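Local coordinates for uncharacterized protein (Parabacteroides distasonis, PDB 4KW2) that is of unknown function but adopts a xylose isomerase-like TIM barrel, consistent with a sugar isomerase or a related enzyme, at residues A79-E84 with H114-H119; I93-A98 with F110-K115; A176-W181 with E186-N191; A145-P150 with V201-D206. All coordinates share one frame; numbering follows the deposited sequence.

Contact 1: residues A79-E84 with H114-H119; sequences ALLRHE and HKIGAH. With SO4 (sulfate ion), chain G.
In the outer helical layer of the TIM barrel, Lys115 and Ile116, at the C-terminal end of helix 103-116, pack against Leu81 and Arg82 of the neighbouring helix 75-86. The end of helix 103-116 is a Schellman motif with Gly117 as its C-prime residue. With phi at 97° any side chain there would collide with the carbonyl oxygen of Ile116, a position suited to glycine. Arg82 reaches toward this helix end. Its CG lies beside the backbone N (chi1 -72°) and the chain bends at chi3, so that the aliphatic part runs past the carbonyl of Ile116, with CG 3.4 Å from Ile116 O, before NH1 arrives at Lys115 O. That hydrogen bond is weak: NH1 to Lys115 O is 2.9 Å, but the angle at the hydrogen is only 123°. One face of the guanidinium lies over Ala79 CA, on its own helix, one turn back. The positive group would probably be favoured here by the partial negative charge of the helix end. A leucine in place of Arg82 is likely to leave the Lys115 carbonyl without this donor and to remove the guanidinium from the helix end. His83 faces elsewhere and donates from ND1 to a sulfate ion, probably from the crystallisation liquor, with a contact short enough to be doubtful in detail. On the buried side, where Ile116 also touches Phe95 of strand 91-98, the side chains of Leu81 and Ile116 cross at about a right angle, Leu81 CD2 standing 3.9 Å from Ile116 CD1.

Contact 2: residues I93-A98 with F110-K115; sequences IAFGVA and FAFAHK
Phe95 of strand 91-98 and Phe112 of helix 103-116 form an edge-to-face aromatic pair between the barrel wall and the helix that covers it. The edge of Phe112 is turned toward the face of Phe95: Phe112 CE2 stands over that face, off centre toward the rim, 4.1 Å from Phe95 CZ. The centroids are 5.5 Å apart and the planes meet at 52°, well short of perpendicular. Phe112 can reach inward because its CG is anti to the backbone N (chi1 176°), which carries the ring from a helix position beside the strand to the far end of the Phe95 ring. Nearer the root of that ring lies Ala113, whose CB is 4.2 Å from Phe95 CD2; a methyl at this position lets the helix backbone come close, the alpha carbons of Phe95 and Ala113 being 6.9 Å apart. This buried and wholly apolar part of the contact contains no hydrogen bond across the segments. The loose side is that of His114, which is exposed on the side of the helix turned from the strand. Further along the strand, the peptide bond between Gly96 and Val97 is cis. The strand and helix belong to the beta-alpha-beta unit completed by strand 120-123, whose Thr122 is joined to Phe95 by a backbone hydrogen bond. Phe112 also touches Cys78 of helix 75-86, Phe110 packs on helix 130-140, and Val97 meets Thr215 of the second subunit.

Contact 3: residues A176-W181 with E186-N191; sequences ADIGHW and EDPLKN
Trp181 and Asp187 lie side by side and point the same way, each with CG anti to its backbone N. With chi1 at 178° the tryptophan sends its six-membered ring along the segment 186-191, so that CZ3 comes 3.3 Å from Asp187 OD1. The carboxylate meets the indole at its edge, near the ring plane, while its own plane stands at 86° to that of the ring; an aromatic C-H, which is slightly positive, is thus turned toward the oxygen. OD1 also accepts weak hydrogen bonds from the backbone N atoms of Leu189, 3.0 Å away, and Lys190, which favour this orientation. Residues 188-191 follow a helix-like course but lack a helix's regular hydrogen bonding, and they form part of the loop that leaves the C-terminal end of strand 172-178 in the TIM barrel and leads on to strand 199-204. Pro188 fills the middle of the contact. Its CB sits 3.7 Å from Asp177 O and 4.0 Å from Ile178 CD1, while CG approaches the backbone N of Gly179 and CD faces the edge of Trp181 at CE3. Leu189, with CG beside its backbone N (chi1 -61°), splits its methyls between two partners: CD2 is 3.7 Å from Ile178 CD1, and CD1 approaches Trp181 CZ3 to 3.8 Å. Outside the two segments, Phe226 of helix 222-232 makes an edge-to-face pair with Trp181. Asp187 OD2 lies close to Glu229 OE2, and the like charges would probably raise the proton affinity of one carboxylate; Lys182 offers OD2 a long, weak ion pair.

Contact 4: residues A145-P150 with V201-D206; sequences AIHNHP and VAHLKD
His147 and His203 meet inside the barrel, the edge of the His147 ring reaching across to the second imidazole. His147 CD2 lies 4.0 Å from His203 ND1, which sits in the plane of the His147 ring; the two planes are inclined at 56° with centroids 5.7 Å apart, an oblique pairing with no hydrogen bond between them. One step deeper, Ala145 CB touches Val201 CG2 at 3.8 Å, an apolar floor beneath the two imidazoles. His147 is carried inward by CG anti to the backbone N (chi1 -168°). Its ND1 donates to Asn148 O, 2.8 Å away and close to the ring plane, at an N-H...O angle of 148°, which probably limits rotation of the ring, although Asn148 is poorly ordered. His203 is positioned from its far nitrogen, NE2 being hydrogen-bonded to Glu52. Shortening His147 to an alanine is likely to cost Asn148 O its donor and to open a gap beside the His203 ring. Further out, strand 172-178 lies between strands 143-146 and 199-204, and its Cys175 touches both Ala145 and His203. In TIM barrels the active site lies at the C-terminal ends of the strands, where His147 and His203 lie, so the pair is consistent with a pocket like that of xylose isomerase relatives.

How the contacts relate
Contacts 2 and 4 are wholly buried, whereas contacts 1 and 3 lie partly buried toward the periphery on opposite sides of the chain's centre. Contacts 1 and 2 both use helix 103-116, one joining it to the preceding helix 75-86 and the other to strand 91-98; Ala118 CB against Phe95 links them. Contacts 3 and 4 meet along the sheet, where Ala176 makes backbone hydrogen bonds with Val201 and His203, while Val97 of contact 2 packs on His203 of contact 4. The chemistry follows the depth: a guanidinium at the outer, partly buried helix end, aromatic rings between wall and helix, mixed apolar and carboxylate packing in the loop, imidazoles inside the barrel.

Contact 1: residues A79-E84 with H114-H119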
# COMPACT_ATOMS: atom_id res chain seq x y z
N ALA A 79 22.62 -29.10 -2.22
CA ALA A 79 23.99 -28.93 -2.68
C ALA A 79 24.02 -28.11 -3.97
O ALA A 79 24.89 -27.27 -4.17
CB ALA A 79 24.67 -30.28 -2.89
N LEU A 80 23.05 -28.35 -4.85
CA LEU A 80 22.94 -27.59 -6.08
C LEU A 80 22.60 -26.13 -5.80
O LEU A 80 23.14 -25.22 -6.43
CB LEU A 80 21.90 -28.22 -7.01
CG LEU A 80 21.78 -27.63 -8.41
CD1 LEU A 80 23.12 -27.55 -9.12
CD2 LEU A 80 20.79 -28.46 -9.23
N LEU A 81 21.71 -25.89 -4.83
CA LEU A 81 21.35 -24.53 -4.46
C LEU A 81 22.57 -23.77 -3.93
O LEU A 81 22.80 -22.62 -4.31
CB LEU A 81 20.21 -24.53 -3.42
CG LEU A 81 19.64 -23.16 -3.03
CD1 LEU A 81 19.16 -22.41 -4.26
CD2 LEU A 81 18.51 -23.33 -2.02
N ARG A 82 23.36 -24.41 -3.07
CA ARG A 82 24.59 -23.81 -2.57
C ARG A 82 25.54 -23.45 -3.71
O ARG A 82 26.09 -22.34 -3.75
CB ARG A 82 25.30 -24.73 -1.57
CG ARG A 82 24.59 -24.84 -0.22
CD ARG A 82 25.51 -25.41 0.86
NE ARG A 82 26.04 -26.72 0.49
CZ ARG A 82 25.40 -27.89 0.65
NH1 ARG A 82 24.18 -27.95 1.18
NH2 ARG A 82 25.99 -29.01 0.26
N HIS A 83 25.70 -24.37 -4.66
CA HIS A 83 26.57 -24.15 -5.81
C HIS A 83 26.11 -22.97 -6.67
O HIS A 83 26.93 -22.17 -7.12
CB HIS A 83 26.62 -25.42 -6.66
CG HIS A 83 27.33 -25.25 -7.97
ND1 HIS A 83 28.70 -25.16 -8.06
CD2 HIS A 83 26.85 -25.17 -9.23
CE1 HIS A 83 29.04 -25.01 -9.33
NE2 HIS A 83 27.94 -25.01 -10.06
N GLU A 84 24.80 -22.87 -6.89
CA GLU A 84 24.21 -21.82 -7.71
C GLU A 84 24.39 -20.42 -7.11
O GLU A 84 24.62 -19.45 -7.84
CB GLU A 84 22.72 -22.11 -7.96
CG GLU A 84 22.44 -23.25 -8.93
CD GLU A 84 23.07 -23.03 -10.29
OE1 GLU A 84 22.84 -21.96 -10.90
OE2 GLU A 84 23.80 -23.93 -10.76
N HIS A 114 20.62 -23.98 8.06
CA HIS A 114 21.97 -24.45 8.37
C HIS A 114 22.56 -25.25 7.21
O HIS A 114 23.72 -25.08 6.85
CB HIS A 114 21.94 -25.32 9.63
CG HIS A 114 23.26 -25.92 9.98
ND1 HIS A 114 24.23 -25.24 10.68
CD2 HIS A 114 23.78 -27.15 9.71
CE1 HIS A 114 25.29 -26.01 10.84
NE2 HIS A 114 25.04 -27.18 10.26
N LYS A 115 21.75 -26.13 6.63
CA LYS A 115 22.20 -26.98 5.53
C LYS A 115 22.61 -26.15 4.30
O LYS A 115 23.58 -26.48 3.63
CB LYS A 115 21.10 -27.98 5.17
CG LYS A 115 21.54 -29.09 4.23
CD LYS A 115 20.74 -30.38 4.42
CE LYS A 115 19.24 -30.19 4.17
NZ LYS A 115 18.42 -30.02 5.40
N ILE A 116 21.88 -25.08 4.02
CA ILE A 116 22.20 -24.21 2.88
C ILE A 116 23.34 -23.24 3.22
O ILE A 116 24.01 -22.72 2.34
CB ILE A 116 20.94 -23.44 2.41
CG1 ILE A 116 19.88 -24.44 1.93
CG2 ILE A 116 21.28 -22.46 1.29
CD1 ILE A 116 20.34 -25.35 0.80
N GLY A 117 23.56 -23.02 4.51
CA GLY A 117 24.68 -22.21 4.97
C GLY A 117 24.29 -20.78 5.26
O GLY A 117 25.13 -19.89 5.19
N ALA A 118 23.03 -20.54 5.58
CA ALA A 118 22.60 -19.23 6.03
C ALA A 118 23.18 -18.95 7.40
O ALA A 118 23.43 -19.87 8.18
CB ALA A 118 21.08 -19.15 6.06
N HIS A 119 23.43 -17.67 7.68
CA HIS A 119 23.90 -17.24 9.00
C HIS A 119 22.80 -16.56 9.81
O HIS A 119 22.93 -16.40 11.01
CB HIS A 119 25.11 -16.31 8.87
CG HIS A 119 26.35 -16.99 8.38
ND1 HIS A 119 26.90 -18.07 9.03
CD2 HIS A 119 27.15 -16.74 7.32
CE1 HIS A 119 27.98 -18.47 8.39
NE2 HIS A 119 28.16 -17.68 7.35
S SO4 G . 30.93 -25.43 -5.36
O1 SO4 G . 32.18 -24.98 -4.71
O2 SO4 G . 31.12 -26.83 -5.82
O3 SO4 G . 29.80 -25.36 -4.41
O4 SO4 G . 30.63 -24.56 -6.52

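Contact 2: residues I93-A98 with F110-K115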
# COMPACT_ATOMS: atom_id res chain seq x y z
N ILE A 93 22.66 -15.66 2.77
CA ILE A 93 22.92 -15.28 4.16
C ILE A 93 21.69 -15.42 5.06
O ILE A 93 21.82 -15.75 6.24
CB ILE A 93 23.47 -13.84 4.24
CG1 ILE A 93 24.11 -13.54 5.59
CG2 ILE A 93 22.40 -12.80 3.91
CD1 ILE A 93 25.54 -14.02 5.69
N ALA A 94 20.51 -15.19 4.50
CA ALA A 94 19.29 -15.21 5.30
C ALA A 94 18.13 -15.88 4.60
O ALA A 94 18.06 -15.92 3.38
CB ALA A 94 18.90 -13.79 5.69
N PHE A 95 17.23 -16.43 5.41
CA PHE A 95 15.93 -16.85 4.96
C PHE A 95 14.89 -16.24 5.88
O PHE A 95 15.11 -16.11 7.08
CB PHE A 95 15.82 -18.37 4.97
CG PHE A 95 16.68 -19.04 3.95
CD1 PHE A 95 16.30 -19.07 2.62
CD2 PHE A 95 17.88 -19.63 4.32
CE1 PHE A 95 17.11 -19.68 1.67
CE2 PHE A 95 18.69 -20.24 3.37
CZ PHE A 95 18.30 -20.26 2.04
N GLY A 96 13.75 -15.88 5.31
CA GLY A 96 12.64 -15.33 6.07
C GLY A 96 11.77 -14.50 5.16
O GLY A 96 12.13 -14.31 3.99
N VAL A 97 10.64 -14.00 5.66
CA VAL A 97 10.28 -14.06 7.08
C VAL A 97 9.41 -15.29 7.39
O VAL A 97 8.34 -15.48 6.81
CB VAL A 97 9.54 -12.79 7.53
CG1 VAL A 97 9.26 -12.83 9.03
CG2 VAL A 97 10.35 -11.55 7.18
N ALA A 98 9.87 -16.10 8.33
CA ALA A 98 9.13 -17.29 8.73
C ALA A 98 8.26 -16.98 9.95
O ALA A 98 8.71 -16.36 10.91
CB ALA A 98 10.08 -18.43 9.02
N PHE A 110 15.09 -24.26 10.55
CA PHE A 110 16.45 -24.03 11.06
C PHE A 110 17.45 -25.05 10.52
O PHE A 110 18.59 -24.70 10.23
CB PHE A 110 16.47 -24.06 12.59
CG PHE A 110 16.18 -22.74 13.23
CD1 PHE A 110 14.87 -22.28 13.33
CD2 PHE A 110 17.20 -21.95 13.74
CE1 PHE A 110 14.59 -21.06 13.92
CE2 PHE A 110 16.93 -20.73 14.33
CZ PHE A 110 15.62 -20.28 14.42
N ALA A 111 17.04 -26.31 10.41
CA ALA A 111 17.90 -27.35 9.83
C ALA A 111 18.24 -27.01 8.38
O ALA A 111 19.38 -27.14 7.96
CB ALA A 111 17.22 -28.71 9.90
N PHE A 112 17.23 -26.57 7.63
CA PHE A 112 17.41 -26.19 6.23
C PHE A 112 18.33 -24.98 6.08
O PHE A 112 19.26 -25.00 5.28
CB PHE A 112 16.06 -25.90 5.58
CG PHE A 112 16.16 -25.41 4.17
CD1 PHE A 112 16.51 -26.29 3.15
CD2 PHE A 112 15.93 -24.08 3.85
CE1 PHE A 112 16.61 -25.85 1.84
CE2 PHE A 112 16.03 -23.63 2.55
CZ PHE A 112 16.37 -24.52 1.54
N ALA A 113 18.06 -23.93 6.85
CA ALA A 113 18.92 -22.75 6.86
C ALA A 113 20.38 -23.13 7.08
O ALA A 113 21.27 -22.65 6.37
CB ALA A 113 18.46 -21.77 7.93
N HIS A 114 20.62 -23.98 8.06
CA HIS A 114 21.97 -24.45 8.37
C HIS A 114 22.56 -25.25 7.21
O HIS A 114 23.72 -25.08 6.85
CB HIS A 114 21.94 -25.32 9.63
CG HIS A 114 23.26 -25.92 9.98
ND1 HIS A 114 24.23 -25.24 10.68
CD2 HIS A 114 23.78 -27.15 9.71
CE1 HIS A 114 25.29 -26.01 10.84
NE2 HIS A 114 25.04 -27.18 10.26
N LYS A 115 21.75 -26.13 6.63
CA LYS A 115 22.20 -26.98 5.53
C LYS A 115 22.61 -26.15 4.30
O LYS A 115 23.58 -26.48 3.63
CB LYS A 115 21.10 -27.98 5.17
CG LYS A 115 21.54 -29.09 4.23
CD LYS A 115 20.74 -30.38 4.42
CE LYS A 115 19.24 -30.19 4.17
NZ LYS A 115 18.42 -30.02 5.40

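Contact 3: residues A176-W181 with E186-N191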
# COMPACT_ATOMS: atom_id res chain seq x y z
N ALA A 176 14.76 -4.99 12.10
CA ALA A 176 14.17 -3.65 12.19
C ALA A 176 13.66 -3.19 10.83
O ALA A 176 14.39 -3.25 9.85
CB ALA A 176 15.20 -2.67 12.71
N ASP A 177 12.42 -2.72 10.79
CA ASP A 177 11.85 -2.14 9.59
C ASP A 177 12.18 -0.66 9.52
O ASP A 177 11.89 0.09 10.44
CB ASP A 177 10.33 -2.32 9.55
CG ASP A 177 9.92 -3.70 9.07
OD1 ASP A 177 10.78 -4.60 8.97
OD2 ASP A 177 8.72 -3.88 8.79
N ILE A 178 12.80 -0.25 8.42
CA ILE A 178 13.02 1.16 8.14
C ILE A 178 11.81 1.60 7.34
O ILE A 178 11.66 1.22 6.18
CB ILE A 178 14.31 1.40 7.35
CG1 ILE A 178 15.50 0.74 8.05
CG2 ILE A 178 14.54 2.89 7.14
CD1 ILE A 178 15.62 1.06 9.52
N GLY A 179 10.95 2.39 7.98
CA GLY A 179 9.67 2.77 7.41
C GLY A 179 9.80 3.75 6.26
O GLY A 179 10.26 3.39 5.18
N HIS A 180 9.39 4.99 6.50
CA HIS A 180 9.50 6.04 5.49
C HIS A 180 10.53 7.05 5.98
O HIS A 180 10.22 7.95 6.76
CB HIS A 180 8.14 6.69 5.22
CG HIS A 180 7.37 6.03 4.12
ND1 HIS A 180 7.61 6.28 2.79
CD2 HIS A 180 6.36 5.13 4.16
CE1 HIS A 180 6.78 5.56 2.05
NE2 HIS A 180 6.01 4.86 2.85
N TRP A 181 11.75 6.85 5.52
CA TRP A 181 12.89 7.66 5.91
C TRP A 181 12.88 8.99 5.13
O TRP A 181 12.84 8.96 3.89
CB TRP A 181 14.17 6.89 5.58
CG TRP A 181 15.39 7.65 5.88
CD1 TRP A 181 16.07 8.50 5.05
CD2 TRP A 181 16.10 7.64 7.11
NE1 TRP A 181 17.16 9.02 5.70
CE2 TRP A 181 17.21 8.51 6.96
CE3 TRP A 181 15.91 6.98 8.33
CZ2 TRP A 181 18.11 8.73 7.99
CZ3 TRP A 181 16.81 7.19 9.34
CH2 TRP A 181 17.90 8.07 9.17
N GLU A 186 10.35 10.33 14.13
CA GLU A 186 9.92 8.98 13.78
C GLU A 186 11.07 8.23 13.10
O GLU A 186 10.87 7.51 12.12
CB GLU A 186 8.69 9.03 12.86
CG GLU A 186 7.48 9.72 13.48
CD GLU A 186 6.29 9.78 12.54
OE1 GLU A 186 6.41 9.36 11.37
OE2 GLU A 186 5.22 10.27 12.98
N ASP A 187 12.27 8.41 13.65
CA ASP A 187 13.48 7.83 13.10
C ASP A 187 13.64 6.39 13.62
O ASP A 187 13.93 6.20 14.80
CB ASP A 187 14.68 8.68 13.52
CG ASP A 187 15.98 8.24 12.87
OD1 ASP A 187 16.14 7.05 12.54
OD2 ASP A 187 16.87 9.11 12.72
N PRO A 188 13.45 5.38 12.74
CA PRO A 188 13.45 3.99 13.21
C PRO A 188 14.78 3.56 13.83
O PRO A 188 14.79 2.72 14.73
CB PRO A 188 13.17 3.17 11.93
CG PRO A 188 12.74 4.16 10.90
CD PRO A 188 13.37 5.47 11.27
N LEU A 189 15.88 4.13 13.34
CA LEU A 189 17.21 3.82 13.84
C LEU A 189 17.42 4.33 15.26
O LEU A 189 18.01 3.64 16.09
CB LEU A 189 18.27 4.40 12.91
CG LEU A 189 18.27 3.89 11.47
CD1 LEU A 189 19.31 4.65 10.66
CD2 LEU A 189 18.52 2.39 11.42
N LYS A 190 16.92 5.54 15.54
CA LYS A 190 17.02 6.14 16.88
C LYS A 190 16.21 5.40 17.96
O LYS A 190 16.45 5.58 19.15
CB LYS A 190 16.62 7.62 16.85
CG LYS A 190 17.70 8.54 16.31
CD LYS A 190 17.18 9.95 16.04
CE LYS A 190 16.72 10.66 17.30
NZ LYS A 190 16.08 11.97 16.98
N ASN A 191 15.25 4.57 17.54
CA ASN A 191 14.51 3.71 18.46
C ASN A 191 15.35 2.53 18.97
O ASN A 191 14.94 1.85 19.92
CB ASN A 191 13.24 3.17 17.81
CG ASN A 191 12.28 4.28 17.39
OD1 ASN A 191 12.46 5.44 17.76
ND2 ASN A 191 11.27 3.92 16.62

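Contact 4: residues A145-P150 with V201-D206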
# COMPACT_ATOMS: atom_id res chain seq x y z
N ALA A 145 16.69 -12.86 13.72
CA ALA A 145 16.23 -11.48 13.71
C ALA A 145 14.71 -11.48 13.79
O ALA A 145 14.02 -11.86 12.83
CB ALA A 145 16.70 -10.77 12.46
N ILE A 146 14.19 -11.06 14.94
CA ILE A 146 12.76 -11.09 15.21
C ILE A 146 12.08 -9.85 14.65
O ILE A 146 12.51 -8.73 14.90
CB ILE A 146 12.49 -11.24 16.73
CG1 ILE A 146 12.98 -12.61 17.21
CG2 ILE A 146 11.00 -11.08 17.04
CD1 ILE A 146 13.18 -12.71 18.70
N HIS A 147 11.03 -10.08 13.89
CA HIS A 147 10.22 -9.04 13.27
C HIS A 147 8.87 -9.08 13.99
O HIS A 147 8.15 -10.07 13.90
CB HIS A 147 10.06 -9.38 11.79
CG HIS A 147 9.51 -8.27 10.95
ND1 HIS A 147 8.33 -7.62 11.24
CD2 HIS A 147 9.96 -7.74 9.79
CE1 HIS A 147 8.09 -6.72 10.31
NE2 HIS A 147 9.06 -6.77 9.42
N ASN A 148 8.52 -8.02 14.72
CA ASN A 148 7.20 -7.94 15.36
C ASN A 148 6.10 -7.62 14.35
O ASN A 148 6.39 -7.19 13.23
CB ASN A 148 7.22 -6.94 16.53
CG ASN A 148 7.13 -5.48 16.08
OD1 ASN A 148 6.43 -4.68 16.71
ND2 ASN A 148 7.83 -5.13 15.01
N HIS A 149 4.84 -7.83 14.74
CA HIS A 149 3.69 -7.71 13.82
C HIS A 149 3.45 -6.27 13.33
O HIS A 149 3.15 -5.40 14.14
CB HIS A 149 2.42 -8.23 14.49
N PRO A 150 3.58 -6.03 12.00
CA PRO A 150 3.40 -4.67 11.48
C PRO A 150 1.93 -4.31 11.29
O PRO A 150 1.42 -3.44 11.99
CB PRO A 150 4.12 -4.72 10.13
CG PRO A 150 3.93 -6.13 9.68
CD PRO A 150 3.86 -6.99 10.92
N VAL A 201 19.29 -7.17 11.44
CA VAL A 201 18.82 -6.95 10.08
C VAL A 201 17.97 -5.69 10.00
O VAL A 201 17.14 -5.43 10.86
CB VAL A 201 18.00 -8.16 9.56
CG1 VAL A 201 17.47 -7.92 8.15
CG2 VAL A 201 18.84 -9.43 9.60
N ALA A 202 18.19 -4.89 8.95
CA ALA A 202 17.33 -3.75 8.66
C ALA A 202 16.64 -3.98 7.33
O ALA A 202 17.29 -4.12 6.30
CB ALA A 202 18.16 -2.48 8.62
N HIS A 203 15.31 -4.02 7.35
CA HIS A 203 14.51 -4.13 6.13
C HIS A 203 14.22 -2.76 5.54
O HIS A 203 13.55 -1.95 6.16
CB HIS A 203 13.17 -4.81 6.43
CG HIS A 203 13.24 -6.30 6.45
ND1 HIS A 203 12.12 -7.10 6.53
CD2 HIS A 203 14.29 -7.15 6.37
CE1 HIS A 203 12.48 -8.37 6.51
NE2 HIS A 203 13.79 -8.43 6.41
N LEU A 204 14.74 -2.52 4.35
CA LEU A 204 14.35 -1.36 3.55
C LEU A 204 13.30 -1.81 2.56
O LEU A 204 13.59 -2.60 1.66
CB LEU A 204 15.54 -0.80 2.77
CG LEU A 204 16.29 0.36 3.39
CD1 LEU A 204 16.72 0.02 4.81
CD2 LEU A 204 17.49 0.69 2.52
N LYS A 205 12.08 -1.32 2.74
CA LYS A 205 10.97 -1.61 1.85
C LYS A 205 10.81 -0.47 0.85
O LYS A 205 11.05 0.69 1.19
CB LYS A 205 9.69 -1.79 2.66
CG LYS A 205 8.50 -2.32 1.87
CD LYS A 205 7.35 -2.66 2.80
CE LYS A 205 6.02 -2.77 2.06
NZ LYS A 205 6.04 -3.83 1.02
N ASP A 206 10.41 -0.80 -0.37
CA ASP A 206 10.15 0.20 -1.42
C ASP A 206 11.28 1.21 -1.55
O ASP A 206 11.07 2.42 -1.49
CB ASP A 206 8.81 0.90 -1.17
CG ASP A 206 7.63 -0.04 -1.36
OD1 ASP A 206 7.60 -0.75 -2.39
OD2 ASP A 206 6.74 -0.06 -0.49